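Local atomic coordinates of 457aa long hypothetical protein (Pyrococcus horikoshii, PDB entry 2CSU), a protein that is of unknown function but combines a Rossmann-type CoA-binding domain with two flavodoxin-like domains of the succinyl-CoA ligase superfamily. Residues Ala163-Lys168 / Glu278-Ala283; Pro231-Lys236 / Arg284-Pro289. All blocks are in the same frame, centred on the assembly; numbering follows the deposited sequence.

Contact 1: residues Ala163-Lys168 / Glu278-Ala283; sequences AGIVYK and EMLSMA
I165 is the first residue of 163-168 to meet the other helix, and it touches two side chains of 278-283 through separate branches. Its CG1 branch lies beside the backbone N (chi1 -75°) and is extended beyond, carrying CD1 to 4.1 Å from CE of M279, a selenomethionine. The two side chains run at about a right angle, and a bend at the last torsion of M279 (chi3 66°) brings the methyl round. The other branch, CG2, faces CD2 of L280 at 4.2 Å. Nearly one turn later K168 reaches L280 with its aliphatic chain, CD lying 4.4 Å from CD1, so the two methyls of L280 are shared between I165 and the lysine. The charged end of K168 continues past this apolar patch to salt bridges with E172, just past the end of helix 159-171, and D277 just before 278-283. No hydrogen bond joins the segments. The axes of the two short segments come no closer than 12.6 Å, with a crossing angle of -56°, a spacing bridged by side chains alone. Both helices rest on the central sheet of the flavodoxin-like domain, where I165 and M279 each touch F154 of strand 152-156, while helix 434-450 packs against S281 and M282.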
loop_
_atom_site.group_PDB
_atom_site.type_symbol
_atom_site.label_atom_id
_atom_site.label_comp_id
_atom_site.label_asym_id
_atom_site.label_seq_id
_atom_site.Cartn_x
_atom_site.Cartn_y
_atom_site.Cartn_z
ATOM N N ALA A 163 9.724 -13.656 1.273
ATOM C CA ALA A 163 8.513 -14.098 1.957
ATOM C C ALA A 163 7.537 -12.947 2.221
ATOM O O ALA A 163 6.328 -13.065 1.982
ATOM C CB ALA A 163 8.878 -14.773 3.269
ATOM N N GLY A 164 8.065 -11.834 2.717
ATOM C CA GLY A 164 7.226 -10.694 3.021
ATOM C C GLY A 164 6.504 -10.137 1.808
ATOM O O GLY A 164 5.379 -9.654 1.912
ATOM N N ILE A 165 7.160 -10.191 0.660
ATOM C CA ILE A 165 6.573 -9.694 -0.568
ATOM C C ILE A 165 5.500 -10.686 -1.028
ATOM O O ILE A 165 4.429 -10.288 -1.457
ATOM C CB ILE A 165 7.689 -9.451 -1.642
ATOM C CG1 ILE A 165 8.447 -8.169 -1.277
ATOM C CG2 ILE A 165 7.098 -9.313 -3.040
ATOM C CD1 ILE A 165 9.659 -7.862 -2.144
ATOM N N VAL A 166 5.775 -11.980 -0.901
ATOM C CA VAL A 166 4.789 -12.985 -1.275
ATOM C C VAL A 166 3.509 -12.739 -0.473
ATOM O O VAL A 166 2.413 -12.709 -1.036
ATOM C CB VAL A 166 5.328 -14.407 -1.010
ATOM C CG1 VAL A 166 4.216 -15.437 -1.127
ATOM C CG2 VAL A 166 6.426 -14.731 -2.010
ATOM N N TYR A 167 3.637 -12.532 0.834
ATOM C CA TYR A 167 2.457 -12.277 1.661
ATOM C C TYR A 167 1.796 -10.991 1.228
ATOM O O TYR A 167 0.572 -10.876 1.242
ATOM C CB TYR A 167 2.811 -12.161 3.150
ATOM C CG TYR A 167 3.630 -13.315 3.675
ATOM C CD1 TYR A 167 3.578 -14.566 3.058
ATOM C CD2 TYR A 167 4.468 -13.157 4.784
ATOM C CE1 TYR A 167 4.338 -15.628 3.519
ATOM C CE2 TYR A 167 5.234 -14.224 5.255
ATOM C CZ TYR A 167 5.161 -15.451 4.614
ATOM O OH TYR A 167 5.918 -16.505 5.052
ATOM N N LYS A 168 2.615 -10.012 0.855
ATOM C CA LYS A 168 2.098 -8.731 0.421
ATOM C C LYS A 168 1.218 -8.889 -0.804
ATOM O O LYS A 168 0.054 -8.504 -0.794
ATOM C CB LYS A 168 3.245 -7.774 0.095
ATOM C CG LYS A 168 2.779 -6.369 -0.314
ATOM C CD LYS A 168 3.966 -5.440 -0.554
ATOM C CE LYS A 168 3.571 -3.973 -0.445
ATOM N NZ LYS A 168 2.651 -3.477 -1.496
ATOM N N GLU A 278 7.080 -0.065 -6.315
ATOM C CA GLU A 278 7.425 0.355 -7.663
ATOM C C GLU A 278 7.862 -0.848 -8.473
ATOM O O GLU A 278 7.467 -0.998 -9.627
ATOM C CB GLU A 278 8.562 1.387 -7.653
ATOM C CG GLU A 278 8.212 2.715 -6.994
ATOM C CD GLU A 278 9.317 3.758 -7.173
ATOM O OE1 GLU A 278 10.361 3.440 -7.797
ATOM O OE2 GLU A 278 9.138 4.897 -6.688
HETATM N N MSE A 279 8.702 -1.685 -7.871
HETATM C CA MSE A 279 9.212 -2.890 -8.526
HETATM C C MSE A 279 8.034 -3.750 -9.004
HETATM O O MSE A 279 7.988 -4.180 -10.153
HETATM C CB MSE A 279 10.091 -3.708 -7.541
HETATM C CG MSE A 279 10.721 -5.010 -8.127
HETATM SE SE MSE A 279 11.452 -6.193 -6.926
HETATM C CE MSE A 279 9.950 -6.699 -6.060
ATOM N N LEU A 280 7.092 -3.996 -8.103
ATOM C CA LEU A 280 5.917 -4.801 -8.409
ATOM C C LEU A 280 4.981 -4.116 -9.386
ATOM O O LEU A 280 4.456 -4.755 -10.295
ATOM C CB LEU A 280 5.144 -5.103 -7.129
ATOM C CG LEU A 280 5.847 -5.968 -6.078
ATOM C CD1 LEU A 280 5.067 -5.916 -4.786
ATOM C CD2 LEU A 280 5.975 -7.396 -6.582
ATOM N N SER A 281 4.765 -2.815 -9.192
ATOM C CA SER A 281 3.862 -2.068 -10.052
ATOM C C SER A 281 4.388 -2.009 -11.478
ATOM O O SER A 281 3.618 -2.129 -12.442
ATOM C CB SER A 281 3.658 -0.649 -9.514
ATOM O OG SER A 281 3.252 -0.648 -8.150
HETATM N N MSE A 282 5.703 -1.852 -11.603
HETATM C CA MSE A 282 6.311 -1.708 -12.919
HETATM C C MSE A 282 6.373 -3.041 -13.668
HETATM O O MSE A 282 6.318 -3.110 -14.888
HETATM C CB MSE A 282 7.729 -1.164 -12.734
HETATM C CG MSE A 282 7.751 0.342 -12.463
HETATM SE SE MSE A 282 9.375 0.922 -11.956
HETATM C CE MSE A 282 10.314 0.272 -13.347
ATOM N N ALA A 283 6.529 -4.125 -12.887
ATOM C CA ALA A 283 6.764 -5.429 -13.498
ATOM C C ALA A 283 5.482 -6.075 -14.030
ATOM O O ALA A 283 5.463 -6.727 -15.068
ATOM C CB ALA A 283 7.408 -6.334 -12.447
#

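Contact 2: residues Pro231-Lys236 / Arg284-Pro289; sequences PIIALK and RAFSQP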
loop_
_atom_site.group_PDB
_atom_site.type_symbol
_atom_site.label_atom_id
_atom_site.label_comp_id
_atom_site.label_asym_id
_atom_site.label_seq_id
_atom_site.Cartn_x
_atom_site.Cartn_y
_atom_site.Cartn_z
ATOM N N PRO A 231 11.095 -7.241 -20.302
ATOM C CA PRO A 231 11.632 -6.335 -19.292
ATOM C C PRO A 231 12.124 -6.937 -17.979
ATOM O O PRO A 231 11.663 -7.991 -17.517
ATOM C CB PRO A 231 10.496 -5.322 -19.095
ATOM C CG PRO A 231 9.295 -6.109 -19.358
ATOM C CD PRO A 231 9.678 -6.938 -20.566
ATOM N N ILE A 232 13.096 -6.245 -17.402
ATOM C CA ILE A 232 13.697 -6.625 -16.145
ATOM C C ILE A 232 13.638 -5.391 -15.246
ATOM O O ILE A 232 14.081 -4.318 -15.640
ATOM C CB ILE A 232 15.161 -7.068 -16.360
ATOM C CG1 ILE A 232 15.191 -8.318 -17.251
ATOM C CG2 ILE A 232 15.840 -7.305 -15.023
ATOM C CD1 ILE A 232 16.574 -8.770 -17.685
ATOM N N ILE A 233 13.065 -5.549 -14.054
ATOM C CA ILE A 233 12.938 -4.455 -13.093
ATOM C C ILE A 233 13.754 -4.808 -11.845
ATOM O O ILE A 233 13.489 -5.827 -11.194
ATOM C CB ILE A 233 11.455 -4.224 -12.663
ATOM C CG1 ILE A 233 10.569 -3.922 -13.875
ATOM C CG2 ILE A 233 11.370 -3.028 -11.725
ATOM C CD1 ILE A 233 10.450 -5.043 -14.868
ATOM N N ALA A 234 14.735 -3.965 -11.514
ATOM C CA ALA A 234 15.595 -4.201 -10.356
ATOM C C ALA A 234 15.471 -3.181 -9.235
ATOM O O ALA A 234 15.492 -1.974 -9.464
ATOM C CB ALA A 234 17.056 -4.281 -10.795
ATOM N N LEU A 235 15.339 -3.691 -8.019
ATOM C CA LEU A 235 15.264 -2.873 -6.814
ATOM C C LEU A 235 16.612 -3.156 -6.150
ATOM O O LEU A 235 16.856 -4.266 -5.675
ATOM C CB LEU A 235 14.106 -3.333 -5.906
ATOM C CG LEU A 235 14.071 -2.756 -4.470
ATOM C CD1 LEU A 235 14.035 -1.226 -4.515
ATOM C CD2 LEU A 235 12.858 -3.304 -3.711
ATOM N N LYS A 236 17.496 -2.164 -6.161
ATOM C CA LYS A 236 18.830 -2.304 -5.586
ATOM C C LYS A 236 18.904 -1.688 -4.191
ATOM O O LYS A 236 18.597 -0.523 -3.974
ATOM C CB LYS A 236 19.838 -1.618 -6.510
ATOM C CG LYS A 236 21.243 -1.566 -5.896
ATOM C CD LYS A 236 21.989 -2.896 -6.026
ATOM C CE LYS A 236 23.418 -2.828 -5.475
ATOM N NZ LYS A 236 23.391 -2.896 -4.013
ATOM N N ARG A 284 4.392 -5.909 -13.260
ATOM C CA ARG A 284 3.171 -6.617 -13.618
ATOM C C ARG A 284 2.310 -5.796 -14.579
ATOM O O ARG A 284 1.139 -6.078 -14.801
ATOM C CB ARG A 284 2.391 -6.900 -12.333
ATOM C CG ARG A 284 1.773 -5.636 -11.737
ATOM C CD ARG A 284 0.563 -5.949 -10.850
ATOM N NE ARG A 284 0.426 -4.943 -9.791
ATOM C CZ ARG A 284 -0.813 -4.491 -9.525
ATOM N NH1 ARG A 284 -1.849 -4.956 -10.203
ATOM N NH2 ARG A 284 -0.991 -3.574 -8.571
ATOM N N ALA A 285 2.935 -4.744 -15.138
ATOM C CA ALA A 285 2.226 -3.928 -16.115
ATOM C C ALA A 285 2.415 -4.473 -17.528
ATOM O O ALA A 285 1.821 -4.009 -18.494
ATOM C CB ALA A 285 2.771 -2.502 -16.036
ATOM N N PHE A 286 3.312 -5.470 -17.638
ATOM C CA PHE A 286 3.571 -6.028 -18.959
ATOM C C PHE A 286 2.574 -7.137 -19.306
ATOM O O PHE A 286 2.852 -8.035 -20.090
ATOM C CB PHE A 286 4.995 -6.586 -18.972
ATOM C CG PHE A 286 5.983 -5.458 -18.904
ATOM C CD1 PHE A 286 6.319 -4.769 -20.065
ATOM C CD2 PHE A 286 6.567 -5.120 -17.695
ATOM C CE1 PHE A 286 7.243 -3.736 -20.008
ATOM C CE2 PHE A 286 7.492 -4.080 -17.647
ATOM C CZ PHE A 286 7.833 -3.385 -18.800
ATOM N N SER A 287 1.398 -7.060 -18.655
ATOM C CA SER A 287 0.283 -7.892 -19.089
ATOM C C SER A 287 -0.443 -7.220 -20.254
ATOM O O SER A 287 -1.347 -7.765 -20.878
ATOM C CB SER A 287 -0.670 -8.065 -17.904
ATOM O OG SER A 287 -1.809 -7.220 -18.083
ATOM N N GLN A 288 -0.034 -5.960 -20.504
ATOM C CA GLN A 288 -0.596 -5.200 -21.613
ATOM C C GLN A 288 0.449 -4.980 -22.710
ATOM O O GLN A 288 1.626 -5.276 -22.557
ATOM C CB GLN A 288 -1.065 -3.847 -21.071
ATOM C CG GLN A 288 -2.176 -3.987 -20.031
ATOM C CD GLN A 288 -3.516 -3.947 -20.726
ATOM O OE1 GLN A 288 -3.792 -3.127 -21.586
ATOM N NE2 GLN A 288 -4.374 -4.898 -20.308
ATOM N N PRO A 289 -0.028 -4.479 -23.863
ATOM C CA PRO A 289 0.847 -4.203 -24.994
ATOM C C PRO A 289 1.797 -3.041 -24.694
ATOM O O PRO A 289 1.468 -2.106 -23.976
ATOM C CB PRO A 289 -0.031 -3.857 -26.194
ATOM C CG PRO A 289 -1.440 -4.289 -25.793
ATOM C CD PRO A 289 -1.397 -4.132 -24.202
#
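F286 and P231 point at each other from opposite directions, the proline covering one face of the phenyl ring. From CB, F286 sends CG out beside its own backbone N (chi1 -69°), and this aims the ring back at the entry of strand 232-236. P231 CG stands over the ring centre, so all six ring carbons face it, from CG through CD1, CD2, CE1 and CE2 to CZ at the tip. The pair is placed as for a CH-pi contact, but the modelled closeness is doubtful and cannot be weighed. On the CD1 side the ring also runs under P231 CD, with F286 CD1 4.0 Å from that carbon. On the other side, F286 CE2 meets a second residue: I233 CD1 approaches it obliquely at 4.2 Å. The same phenyl ring is thus reached from P231, the loop residue before the inner strand 232-236, and from I233, that strand's second residue, while the intervening I232 turns to the far side and packs on strand 205-210. Q447 of helix 434-450 touches both P231 and F286. The contact is wholly apolar and buried, with no hydrogen bond between the segments. It therefore rests on the packing of buried apolar groups, joining the chain that leaves helix 276-283 to the entry of strand 232-236.

Overall arrangement
Contacts 1 and 2 are consecutive along 278-289: the helix segment 278-283 packs on helix 159-171, and the chain that follows it, 284-289, packs on P231 and I233, at the entry of strand 232-236. Their centres lie 11 Å apart, and they touch directly. I233 of contact 2 places CG2 3.8 Å from CE of M282 and 3.9 Å from CA of M279, while its CD1 is 4.0 Å from CA of A283. M279 also sets SE 4.0 Å from CB of L235, so it joins both contacts. Together they join helix 276-283 and the chain after it to a neighbouring helix and to the sheet of one flavodoxin-like domain, before the chain enters strand 295-300.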